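Long-range contacts in member of DUF4221 family (Bacteroides vulgatus, PDB 3S9J), which is of unknown function but folds as a six-bladed beta-propeller of the DUF4221 family: residues Q149-P154 / P162-F167; R239-M244 / E263-W268. All blocks are in the same frame, centred on the assembly; numbering follows the deposited sequence. Where two conformers were deposited one is given.

From the N terminus the chain reaches contact 1 first. Strand 144-148 ends, residues 149-154 lead into a loop, and 162-167 bring the chain back onto strand 165-171, so the contact closes the connection between the two middle strands of one four-stranded blade. Contact 2 follows in series, neither nested in contact 1 nor crossing it. There the loop after strand 231-235, the last of its blade, meets residues 263-268, where helix 255-263 gives way to strand 266-273, the first of the next blade. Contact 1 thus works within a blade and contact 2 between consecutive blades. Their centres lie about 24 Å apart, and their nearest atoms about 11 Å.

Contact 1 (Q149-P154 / P162-F167); sequences QEILKP and PRTHMF. With FMT (formic acid), chain E.
Gln149 sets its CG anti to its own carbonyl carbon (chi1 -70°) and there packs against the backbone of Phe167, CG lying 3.8 Å from Phe167 C. Thr164 turns CG2 anti to its backbone N, and this methyl comes to 4.2 Å from Ile151 CA. A bend at chi2 (-72°) turns Gln149 CD away from the contact, and OE1 bonds to Thr126 OG1. Beside these van der Waals touches one direct backbone bond joins the segments: Gln149 N donates to Met166 O at 2.8 Å, from above the carbonyl plane. It continues the antiparallel pairing of strands 144-148 and 165-171, the middle strands of a propeller blade, to the point where they part into their connecting loop. Beyond it water takes over. One molecule donates to both Glu150 O and His165 O, each at 2.8 Å. A second accepts from Leu152 N and donates to Thr164 OG1 at 3.1 Å, a hydroxyl also bonded to Asp160 O. Further along the loop, Arg163 NE donates almost straight to O1 of a formic acid molecule, probably from the crystallisation liquor, while Arg163 NH2 and Lys153 NZ both form salt bridges with Asp160.

Contact 2 (R239-M244 / E263-W268); sequences RYLKSM and ENPRYW
Leu241 and Met244 face Pro265 and Tyr267 from a loop whose direction, CA 241 to 244, stands 76° from that of CA 265 to 267, and the backbones stay well apart, 7.4 Å between Leu241 CA and Pro265 CA. Side chains fill the interval. Leu241 forks over two partners: CD2 rests 3.6 Å from Pro265 CB, while CD1 meets the phenol end of Tyr267 tip to tip, 3.9 Å from CZ. Met244, a selenomethionine, has CG between its backbone N and carbonyl carbon (chi1 68°), and a bend at chi3 (67°) carries CE to 3.6 Å from Pro265 O. Its selenium makes a Met-aromatic contact, oblique to the Tyr267 ring and 4.0 Å from CE2. The Tyr267 hydroxyl is held twice: OH bonds to Ser238 N and donates at 2.6 Å to a water, which in turn donates to Lys242 O. An alanine in place of Tyr267 would probably leave Leu241 CD1 and the selenium without their aromatic partner and Ser238 N and the water without the hydroxyl that ties them together. Around this cluster, Leu241 also packs on Met285 and Pro286 beyond strand 278-284, Tyr267 touches Ala283 of that strand, and Pro265 lies just past helix 255-263, at the entry to strand 266-273, the first of its blade.

Contact 1 (Q149-P154 / P162-F167)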
loop_
_atom_site.group_PDB
_atom_site.type_symbol
_atom_site.label_atom_id
_atom_site.label_comp_id
_atom_site.label_asym_id
_atom_site.label_seq_id
_atom_site.Cartn_x
_atom_site.Cartn_y
_atom_site.Cartn_z
ATOM N N GLN A 149 3.279 -12.289 -0.615
ATOM C CA GLN A 149 2.617 -13.554 -0.377
ATOM C C GLN A 149 2.252 -13.704 1.118
ATOM O O GLN A 149 2.997 -13.260 1.996
ATOM C CB GLN A 149 3.509 -14.700 -0.836
ATOM C CG GLN A 149 3.612 -14.731 -2.354
ATOM C CD GLN A 149 2.338 -15.205 -3.005
ATOM O OE1 GLN A 149 2.049 -16.407 -3.033
ATOM N NE2 GLN A 149 1.573 -14.282 -3.539
ATOM N N GLU A 150 1.077 -14.292 1.343
ATOM C CA GLU A 150 0.583 -14.526 2.703
ATOM C C GLU A 150 0.973 -15.950 3.161
ATOM O O GLU A 150 1.582 -16.721 2.403
ATOM C CB GLU A 150 -0.940 -14.252 2.761
ATOM C CG GLU A 150 -1.319 -12.750 2.546
ATOM C CD GLU A 150 -2.809 -12.460 2.725
ATOM O OE1 GLU A 150 -3.535 -13.400 3.103
ATOM O OE2 GLU A 150 -3.269 -11.305 2.488
ATOM N N ILE A 151 0.667 -16.294 4.418
ATOM C CA ILE A 151 0.997 -17.620 4.950
ATOM C C ILE A 151 0.191 -18.765 4.290
ATOM O O ILE A 151 -0.930 -18.570 3.868
ATOM C CB ILE A 151 0.833 -17.665 6.493
ATOM C CG1 ILE A 151 -0.618 -17.366 6.883
ATOM C CG2 ILE A 151 1.800 -16.664 7.129
ATOM C CD1 ILE A 151 -0.931 -17.509 8.364
ATOM N N LEU A 152 0.776 -19.954 4.219
ATOM C CA LEU A 152 0.188 -21.057 3.442
ATOM C C LEU A 152 -0.528 -22.088 4.310
ATOM O O LEU A 152 -0.991 -23.117 3.820
ATOM C CB LEU A 152 1.264 -21.737 2.587
ATOM C CG LEU A 152 1.776 -20.938 1.373
ATOM C CD1 LEU A 152 2.794 -21.793 0.590
ATOM C CD2 LEU A 152 0.614 -20.424 0.466
ATOM N N LYS A 153 -0.615 -21.809 5.600
ATOM C CA LYS A 153 -1.334 -22.688 6.503
ATOM C C LYS A 153 -1.782 -21.873 7.694
ATOM O O LYS A 153 -1.059 -20.982 8.131
ATOM C CB LYS A 153 -0.463 -23.867 6.920
ATOM C CG LYS A 153 0.710 -23.548 7.827
ATOM C CD LYS A 153 1.346 -24.837 8.282
ATOM C CE LYS A 153 2.288 -24.640 9.447
ATOM N NZ LYS A 153 2.423 -25.866 10.290
ATOM N N PRO A 154 -2.983 -22.168 8.215
ATOM C CA PRO A 154 -3.571 -21.336 9.239
ATOM C C PRO A 154 -2.873 -21.413 10.616
ATOM O O PRO A 154 -2.895 -20.421 11.358
ATOM C CB PRO A 154 -5.003 -21.870 9.335
ATOM C CG PRO A 154 -4.886 -23.305 8.982
ATOM C CD PRO A 154 -3.791 -23.377 7.953
ATOM N N PRO A 162 10.335 -18.495 9.183
ATOM C CA PRO A 162 11.534 -18.391 8.334
ATOM C C PRO A 162 11.559 -19.337 7.142
ATOM O O PRO A 162 12.486 -19.273 6.330
ATOM C CB PRO A 162 12.696 -18.727 9.287
ATOM C CG PRO A 162 12.156 -18.753 10.628
ATOM C CD PRO A 162 10.670 -18.928 10.553
ATOM N N ARG A 163 10.572 -20.220 7.043
ATOM C CA ARG A 163 10.396 -21.065 5.862
ATOM C C ARG A 163 9.259 -20.577 4.959
ATOM O O ARG A 163 8.954 -21.221 3.958
ATOM C CB ARG A 163 10.106 -22.506 6.291
ATOM C CG ARG A 163 11.216 -23.144 7.091
ATOM C CD ARG A 163 11.018 -24.648 7.123
ATOM N NE ARG A 163 9.908 -25.030 7.998
ATOM C CZ ARG A 163 10.041 -25.597 9.201
ATOM N NH1 ARG A 163 11.244 -25.868 9.706
ATOM N NH2 ARG A 163 8.957 -25.900 9.911
ATOM N N THR A 164 8.613 -19.463 5.321
ATOM C CA THR A 164 7.489 -18.954 4.546
ATOM C C THR A 164 7.960 -17.760 3.718
ATOM O O THR A 164 8.550 -16.827 4.244
ATOM C CB THR A 164 6.322 -18.520 5.511
ATOM O OG1 THR A 164 5.886 -19.661 6.269
ATOM C CG2 THR A 164 5.133 -17.902 4.741
ATOM N N HIS A 165 7.677 -17.781 2.417
ATOM C CA HIS A 165 8.143 -16.738 1.522
ATOM C C HIS A 165 7.272 -15.483 1.640
ATOM O O HIS A 165 6.039 -15.564 1.625
ATOM C CB HIS A 165 8.077 -17.204 0.067
ATOM C CG HIS A 165 8.921 -18.397 -0.228
ATOM N ND1 HIS A 165 8.444 -19.692 -0.148
ATOM C CD2 HIS A 165 10.214 -18.493 -0.604
ATOM C CE1 HIS A 165 9.414 -20.534 -0.474
ATOM N NE2 HIS A 165 10.498 -19.834 -0.757
HETATM N N MSE A 166 7.934 -14.334 1.671
HETATM C CA MSE A 166 7.275 -13.042 1.650
HETATM C C MSE A 166 6.824 -12.577 0.262
HETATM O O MSE A 166 5.946 -11.747 0.175
HETATM C CB MSE A 166 8.161 -11.963 2.262
HETATM C CG MSE A 166 8.238 -12.029 3.819
HETATM SE SE MSE A 166 9.515 -10.767 4.527
HETATM C CE MSE A 166 8.592 -9.229 4.032
ATOM N N PHE A 167 7.494 -13.056 -0.801
ATOM C CA PHE A 167 7.203 -12.645 -2.158
ATOM C C PHE A 167 7.233 -13.811 -3.128
ATOM O O PHE A 167 7.905 -14.819 -2.886
ATOM C CB PHE A 167 8.246 -11.627 -2.622
ATOM C CG PHE A 167 8.117 -10.295 -1.945
ATOM C CD1 PHE A 167 7.294 -9.308 -2.483
ATOM C CD2 PHE A 167 8.800 -10.029 -0.771
ATOM C CE1 PHE A 167 7.175 -8.078 -1.862
ATOM C CE2 PHE A 167 8.665 -8.805 -0.145
ATOM C CZ PHE A 167 7.859 -7.838 -0.690
HETATM C C FMT E . 5.981 -24.919 6.278
HETATM O O1 FMT E . 7.001 -24.668 6.920
HETATM O O2 FMT E . 5.373 -24.045 5.658
HETATM O O HOH W 1 4.067 -17.482 1.301
HETATM O O HOH W 2 3.287 -21.036 5.301
#

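Contact 2 (R239-M244 / E263-W268)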
loop_
_atom_site.group_PDB
_atom_site.type_symbol
_atom_site.label_atom_id
_atom_site.label_comp_id
_atom_site.label_asym_id
_atom_site.label_seq_id
_atom_site.Cartn_x
_atom_site.Cartn_y
_atom_site.Cartn_z
ATOM N N ARG A 239 9.263 8.259 17.557
ATOM C CA ARG A 239 9.610 8.787 18.882
ATOM C C ARG A 239 8.406 8.853 19.825
ATOM O O ARG A 239 8.591 9.004 21.024
ATOM C CB ARG A 239 10.288 10.163 18.778
ATOM C CG ARG A 239 9.396 11.309 18.287
ATOM C CD ARG A 239 10.254 12.359 17.555
ATOM N NE ARG A 239 10.945 11.778 16.400
ATOM C CZ ARG A 239 11.977 12.329 15.766
ATOM N NH1 ARG A 239 12.468 13.494 16.158
ATOM N NH2 ARG A 239 12.518 11.704 14.729
ATOM N N TYR A 240 7.191 8.707 19.302
ATOM C CA TYR A 240 5.987 8.810 20.107
ATOM C C TYR A 240 5.467 7.468 20.572
ATOM O O TYR A 240 4.561 7.442 21.373
ATOM C CB TYR A 240 4.891 9.544 19.326
ATOM C CG TYR A 240 5.357 10.895 18.865
ATOM C CD1 TYR A 240 5.608 11.902 19.793
ATOM C CD2 TYR A 240 5.579 11.172 17.511
ATOM C CE1 TYR A 240 6.061 13.135 19.414
ATOM C CE2 TYR A 240 6.054 12.430 17.118
ATOM C CZ TYR A 240 6.274 13.410 18.082
ATOM O OH TYR A 240 6.736 14.661 17.739
ATOM N N LEU A 241 6.068 6.372 20.097
ATOM C CA LEU A 241 5.604 5.014 20.406
ATOM C C LEU A 241 6.630 4.212 21.173
ATOM O O LEU A 241 7.827 4.318 20.944
ATOM C CB LEU A 241 5.292 4.225 19.114
ATOM C CG LEU A 241 4.218 4.796 18.191
ATOM C CD1 LEU A 241 4.077 3.902 16.952
ATOM C CD2 LEU A 241 2.897 4.967 18.958
ATOM N N LYS A 242 6.128 3.379 22.064
ATOM C CA LYS A 242 6.922 2.377 22.754
ATOM C C LYS A 242 7.474 1.413 21.698
ATOM O O LYS A 242 6.798 1.137 20.696
ATOM C CB LYS A 242 5.972 1.641 23.705
ATOM C CG LYS A 242 6.600 0.797 24.739
ATOM C CD LYS A 242 5.517 0.032 25.523
ATOM C CE LYS A 242 6.134 -0.828 26.614
ATOM N NZ LYS A 242 6.772 0.044 27.614
ATOM N N SER A 243 8.675 0.902 21.914
ATOM C CA SER A 243 9.242 -0.113 21.017
ATOM C C SER A 243 8.314 -1.315 20.927
ATOM O O SER A 243 7.688 -1.695 21.917
ATOM C CB SER A 243 10.641 -0.530 21.480
ATOM O OG SER A 243 11.087 -1.635 20.733
HETATM N N MSE A 244 8.179 -1.895 19.726
HETATM C CA MSE A 244 7.258 -3.017 19.534
HETATM C C MSE A 244 7.794 -4.141 18.658
HETATM O O MSE A 244 8.696 -3.949 17.811
HETATM C CB MSE A 244 5.928 -2.515 18.947
HETATM C CG MSE A 244 6.011 -2.005 17.540
HETATM SE SE MSE A 244 4.263 -1.532 16.779
HETATM C CE MSE A 244 3.878 -0.076 17.890
ATOM N N GLU A 263 -7.090 -0.657 16.716
ATOM C CA GLU A 263 -6.942 0.474 17.654
ATOM C C GLU A 263 -5.512 0.664 18.199
ATOM O O GLU A 263 -5.087 1.798 18.438
ATOM C CB GLU A 263 -7.947 0.345 18.821
ATOM C CG GLU A 263 -7.572 -0.703 19.886
ATOM C CD GLU A 263 -8.666 -1.077 20.890
ATOM O OE1 GLU A 263 -9.768 -0.446 20.948
ATOM O OE2 GLU A 263 -8.387 -2.001 21.716
ATOM N N ASN A 264 -4.779 -0.427 18.367
ATOM C CA ASN A 264 -3.424 -0.372 18.949
ATOM C C ASN A 264 -2.456 0.379 18.036
ATOM O O ASN A 264 -2.666 0.464 16.792
ATOM C CB ASN A 264 -2.925 -1.774 19.234
ATOM C CG ASN A 264 -3.500 -2.361 20.539
ATOM O OD1 ASN A 264 -4.018 -1.642 21.365
ATOM N ND2 ASN A 264 -3.380 -3.672 20.708
ATOM N N PRO A 265 -1.389 0.951 18.617
ATOM C CA PRO A 265 -0.392 1.582 17.753
ATOM C C PRO A 265 0.283 0.581 16.822
ATOM O O PRO A 265 0.435 -0.586 17.172
ATOM C CB PRO A 265 0.630 2.173 18.763
ATOM C CG PRO A 265 0.472 1.324 19.970
ATOM C CD PRO A 265 -0.982 0.971 20.039
ATOM N N ARG A 266 0.641 1.021 15.622
ATOM C CA ARG A 266 1.354 0.182 14.671
ATOM C C ARG A 266 1.852 1.055 13.560
ATOM O O ARG A 266 1.415 2.205 13.402
ATOM C CB ARG A 266 0.457 -0.902 14.074
ATOM C CG ARG A 266 -0.747 -0.404 13.310
ATOM C CD ARG A 266 -1.465 -1.579 12.639
ATOM N NE ARG A 266 -2.813 -1.224 12.184
ATOM C CZ ARG A 266 -3.717 -2.105 11.742
ATOM N NH1 ARG A 266 -3.439 -3.401 11.678
ATOM N NH2 ARG A 266 -4.927 -1.688 11.379
ATOM N N TYR A 267 2.767 0.505 12.779
ATOM C CA TYR A 267 3.231 1.190 11.590
ATOM C C TYR A 267 2.272 0.869 10.438
ATOM O O TYR A 267 1.478 -0.087 10.496
ATOM C CB TYR A 267 4.702 0.831 11.278
ATOM C CG TYR A 267 5.542 1.311 12.438
ATOM C CD1 TYR A 267 5.916 2.643 12.517
ATOM C CD2 TYR A 267 5.799 0.496 13.518
ATOM C CE1 TYR A 267 6.591 3.141 13.621
ATOM C CE2 TYR A 267 6.494 0.988 14.634
ATOM C CZ TYR A 267 6.869 2.308 14.675
ATOM O OH TYR A 267 7.536 2.806 15.777
ATOM N N TRP A 268 2.337 1.704 9.398
ATOM C CA TRP A 268 1.501 1.497 8.210
ATOM C C TRP A 268 2.393 1.626 6.965
ATOM O O TRP A 268 3.345 0.856 6.862
ATOM C CB TRP A 268 0.235 2.376 8.214
ATOM C CG TRP A 268 -0.868 1.837 7.344
ATOM C CD1 TRP A 268 -1.377 2.403 6.214
ATOM C CD2 TRP A 268 -1.578 0.622 7.537
ATOM N NE1 TRP A 268 -2.369 1.617 5.698
ATOM C CE2 TRP A 268 -2.508 0.507 6.482
ATOM C CE3 TRP A 268 -1.511 -0.404 8.490
ATOM C CZ2 TRP A 268 -3.372 -0.561 6.371
ATOM C CZ3 TRP A 268 -2.389 -1.479 8.364
ATOM C CH2 TRP A 268 -3.304 -1.547 7.307
HETATM O O HOH W 3 7.632 1.283 17.910
#